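Local coordinates for putative aspartate aminotransferase (Thermus thermophilus, PDB 1IUG), which is a class-V pyridoxal-phosphate-dependent aminotransferase that probably moves amino groups between amino acids such as aspartate and 2-oxo acids, at residues Y108-V117 with T134-L143. Numbering follows the deposited sequence.
Sequences YGDTPRPEDV and TGALADLPAL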
loop_
_atom_site.group_PDB
_atom_site.type_symbol
_atom_site.label_atom_id
_atom_site.label_comp_id
_atom_site.label_asym_id
_atom_site.label_seq_id
_atom_site.Cartn_x
_atom_site.Cartn_y
_atom_site.Cartn_z
ATOM N N TYR A 108 -12.334 28.094 2.017
ATOM C CA TYR A 108 -11.869 27.072 2.949
ATOM C C TYR A 108 -12.511 27.325 4.310
ATOM O O TYR A 108 -12.418 28.424 4.857
ATOM C CB TYR A 108 -10.339 27.087 3.063
ATOM C CG TYR A 108 -9.614 26.247 2.024
ATOM C CD1 TYR A 108 -8.502 25.479 2.376
ATOM C CD2 TYR A 108 -10.028 26.226 0.690
ATOM C CE1 TYR A 108 -7.817 24.715 1.430
ATOM C CE2 TYR A 108 -9.347 25.463 -0.269
ATOM C CZ TYR A 108 -8.243 24.714 0.111
ATOM O OH TYR A 108 -7.555 23.976 -0.826
ATOM N N GLY A 109 -13.212 26.316 4.819
ATOM C CA GLY A 109 -13.890 26.440 6.098
ATOM C C GLY A 109 -15.388 26.291 5.912
ATOM O O GLY A 109 -16.121 26.012 6.864
ATOM N N ASP A 110 -15.840 26.484 4.674
ATOM C CA ASP A 110 -17.254 26.371 4.320
ATOM C C ASP A 110 -17.585 24.991 3.759
ATOM O O ASP A 110 -16.692 24.198 3.461
ATOM C CB ASP A 110 -17.639 27.437 3.285
ATOM C CG ASP A 110 -17.742 28.831 3.881
ATOM O OD1 ASP A 110 -16.909 29.189 4.744
ATOM O OD2 ASP A 110 -18.659 29.577 3.475
ATOM N N THR A 111 -18.878 24.712 3.643
ATOM C CA THR A 111 -19.364 23.446 3.101
ATOM C C THR A 111 -20.478 23.737 2.099
ATOM O O THR A 111 -21.130 24.781 2.168
ATOM C CB THR A 111 -19.908 22.504 4.209
ATOM O OG1 THR A 111 -20.922 23.176 4.965
ATOM C CG2 THR A 111 -18.790 22.056 5.138
ATOM N N PRO A 112 -20.703 22.818 1.149
ATOM C CA PRO A 112 -21.736 22.962 0.118
ATOM C C PRO A 112 -23.157 23.007 0.674
ATOM O O PRO A 112 -23.450 22.393 1.699
ATOM C CB PRO A 112 -21.541 21.705 -0.734
ATOM C CG PRO A 112 -20.107 21.361 -0.528
ATOM C CD PRO A 112 -19.931 21.583 0.937
ATOM N N ARG A 113 -24.023 23.754 -0.004
ATOM C CA ARG A 113 -25.434 23.861 0.372
ATOM C C ARG A 113 -26.159 22.825 -0.490
ATOM O O ARG A 113 -25.779 22.597 -1.641
ATOM C CB ARG A 113 -25.996 25.241 0.010
ATOM C CG ARG A 113 -25.154 26.441 0.397
ATOM C CD ARG A 113 -24.921 26.551 1.892
ATOM N NE ARG A 113 -23.966 27.616 2.216
ATOM C CZ ARG A 113 -24.092 28.893 1.855
ATOM N NH1 ARG A 113 -25.143 29.300 1.151
ATOM N NH2 ARG A 113 -23.149 29.767 2.183
ATOM N N PRO A 114 -27.202 22.175 0.053
ATOM C CA PRO A 114 -27.961 21.170 -0.707
ATOM C C PRO A 114 -28.526 21.737 -2.018
ATOM O O PRO A 114 -28.663 21.021 -3.014
ATOM C CB PRO A 114 -29.080 20.796 0.260
ATOM C CG PRO A 114 -28.413 20.928 1.597
ATOM C CD PRO A 114 -27.647 22.222 1.458
ATOM N N GLU A 115 -28.821 23.034 -2.012
ATOM C CA GLU A 115 -29.369 23.713 -3.183
ATOM C C GLU A 115 -28.324 23.884 -4.284
ATOM O O GLU A 115 -28.669 24.001 -5.461
ATOM C CB GLU A 115 -29.928 25.090 -2.802
ATOM C CG GLU A 115 -30.721 25.126 -1.504
ATOM C CD GLU A 115 -29.831 25.276 -0.281
ATOM O OE1 GLU A 115 -29.088 26.282 -0.207
ATOM O OE2 GLU A 115 -29.878 24.396 0.604
ATOM N N ASP A 116 -27.051 23.890 -3.904
ATOM C CA ASP A 116 -25.972 24.057 -4.872
ATOM C C ASP A 116 -25.714 22.818 -5.719
ATOM O O ASP A 116 -25.241 22.925 -6.852
ATOM C CB ASP A 116 -24.682 24.479 -4.165
ATOM C CG ASP A 116 -24.806 25.819 -3.459
ATOM O OD1 ASP A 116 -25.761 26.575 -3.742
ATOM O OD2 ASP A 116 -23.937 26.122 -2.616
ATOM N N VAL A 117 -26.009 21.643 -5.168
ATOM C CA VAL A 117 -25.793 20.394 -5.888
ATOM C C VAL A 117 -27.060 19.835 -6.525
ATOM O O VAL A 117 -27.029 18.777 -7.160
ATOM C CB VAL A 117 -25.140 19.316 -4.985
ATOM C CG1 VAL A 117 -23.791 19.814 -4.476
ATOM C CG2 VAL A 117 -26.063 18.948 -3.820
ATOM N N THR A 134 -9.645 21.717 6.855
ATOM C CA THR A 134 -10.329 22.874 7.427
ATOM C C THR A 134 -11.071 22.573 8.726
ATOM O O THR A 134 -11.352 23.484 9.512
ATOM C CB THR A 134 -11.325 23.477 6.422
ATOM O OG1 THR A 134 -12.409 22.563 6.221
ATOM C CG2 THR A 134 -10.637 23.742 5.083
ATOM N N GLY A 135 -11.366 21.295 8.954
ATOM C CA GLY A 135 -12.094 20.888 10.145
ATOM C C GLY A 135 -13.591 20.961 9.910
ATOM O O GLY A 135 -14.385 20.881 10.850
ATOM N N ALA A 136 -13.976 21.091 8.641
ATOM C CA ALA A 136 -15.378 21.195 8.259
ATOM C C ALA A 136 -16.072 19.852 8.063
ATOM O O ALA A 136 -15.484 18.898 7.549
ATOM C CB ALA A 136 -15.514 22.043 6.998
ATOM N N LEU A 137 -17.341 19.802 8.459
ATOM C CA LEU A 137 -18.155 18.603 8.326
ATOM C C LEU A 137 -19.317 18.903 7.387
ATOM O O LEU A 137 -20.154 19.755 7.680
ATOM C CB LEU A 137 -18.705 18.187 9.692
ATOM C CG LEU A 137 -19.479 16.869 9.749
ATOM C CD1 LEU A 137 -18.533 15.717 9.442
ATOM C CD2 LEU A 137 -20.106 16.693 11.124
ATOM N N ALA A 138 -19.363 18.213 6.253
ATOM C CA ALA A 138 -20.437 18.414 5.288
ATOM C C ALA A 138 -21.691 17.653 5.709
ATOM O O ALA A 138 -21.601 16.608 6.360
ATOM C CB ALA A 138 -19.990 17.964 3.902
ATOM N N ASP A 139 -22.855 18.189 5.349
ATOM C CA ASP A 139 -24.139 17.561 5.662
ATOM C C ASP A 139 -24.418 16.532 4.572
ATOM O O ASP A 139 -25.225 16.758 3.672
ATOM C CB ASP A 139 -25.253 18.613 5.695
ATOM C CG ASP A 139 -26.516 18.119 6.392
ATOM O OD1 ASP A 139 -26.701 16.889 6.544
ATOM O OD2 ASP A 139 -27.332 18.974 6.792
ATOM N N LEU A 140 -23.751 15.389 4.688
ATOM C CA LEU A 140 -23.846 14.303 3.726
ATOM C C LEU A 140 -25.245 13.841 3.306
ATOM O O LEU A 140 -25.542 13.805 2.113
ATOM C CB LEU A 140 -23.017 13.108 4.216
ATOM C CG LEU A 140 -22.077 12.434 3.218
ATOM C CD1 LEU A 140 -21.145 13.461 2.600
ATOM C CD2 LEU A 140 -21.276 11.364 3.933
ATOM N N PRO A 141 -26.121 13.492 4.270
ATOM C CA PRO A 141 -27.471 13.033 3.919
ATOM C C PRO A 141 -28.268 14.055 3.117
ATOM O O PRO A 141 -28.920 13.704 2.135
ATOM C CB PRO A 141 -28.117 12.783 5.284
ATOM C CG PRO A 141 -26.951 12.463 6.166
ATOM C CD PRO A 141 -25.948 13.493 5.734
ATOM N N ALA A 142 -28.201 15.315 3.538
ATOM C CA ALA A 142 -28.918 16.401 2.875
ATOM C C ALA A 142 -28.378 16.685 1.479
ATOM O O ALA A 142 -29.146 16.964 0.555
ATOM C CB ALA A 142 -28.880 17.666 3.730
ATOM N N LEU A 143 -27.058 16.614 1.325
ATOM C CA LEU A 143 -26.439 16.854 0.026
ATOM C C LEU A 143 -26.772 15.720 -0.930
ATOM O O LEU A 143 -27.129 15.955 -2.082
ATOM C CB LEU A 143 -24.925 16.977 0.172
ATOM C CG LEU A 143 -24.425 18.218 0.909
ATOM C CD1 LEU A 143 -22.934 18.108 1.138
ATOM C CD2 LEU A 143 -24.761 19.463 0.106
HETATM O O HOH W 1 -13.921 23.660 4.329
HETATM O O HOH W 2 -23.027 20.667 3.992
#
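Leu143 pushes its CD2 methyl against the backbone of Pro112 and Pro114, joining two connections of the seven-stranded sheet of a class-V aminotransferase: the loop linking strands 100-105 and 124-128, and the run through strand 136-137 into helix 140-150. CD2 lies 3.6 Å from Pro112 O and equally near Pro114 N, with Pro112 CB at 4.0 Å. The Val117 side chain crosses that of Leu143 at about a right angle, its CG2 4.2 Å from Leu143 CD2, and Ala142 CB adds a contact 3.9 Å from Pro114 CG. Leu143 also rests on Leu127, and Val117 on Leu79 and Leu125.

At the other end Thr134, which with Thr111 buries the next most surface, divides its branches. With chi1 at 68°, OG1 sits between its backbone N and carbonyl carbon, where it accepts from Ala136 N in an ST turn (3.2 Å, a bent N-H...O angle of 141°), while CG2 meets Gly109 N and approaches the Tyr108 ring obliquely. A water 2.7 Å from Thr134 OG1 accepts from Gly109 N and donates to Asp110 O. A valine in place of this threonine would probably leave the water and Ala136 N without their shared partner, weakening the turn.

Between these ends Thr111 CG2 packs 3.8 Å from Ala136 CB. A second water bridges the two segments, donating to Pro112 O and accepting from Asp139 N at 2.8 Å.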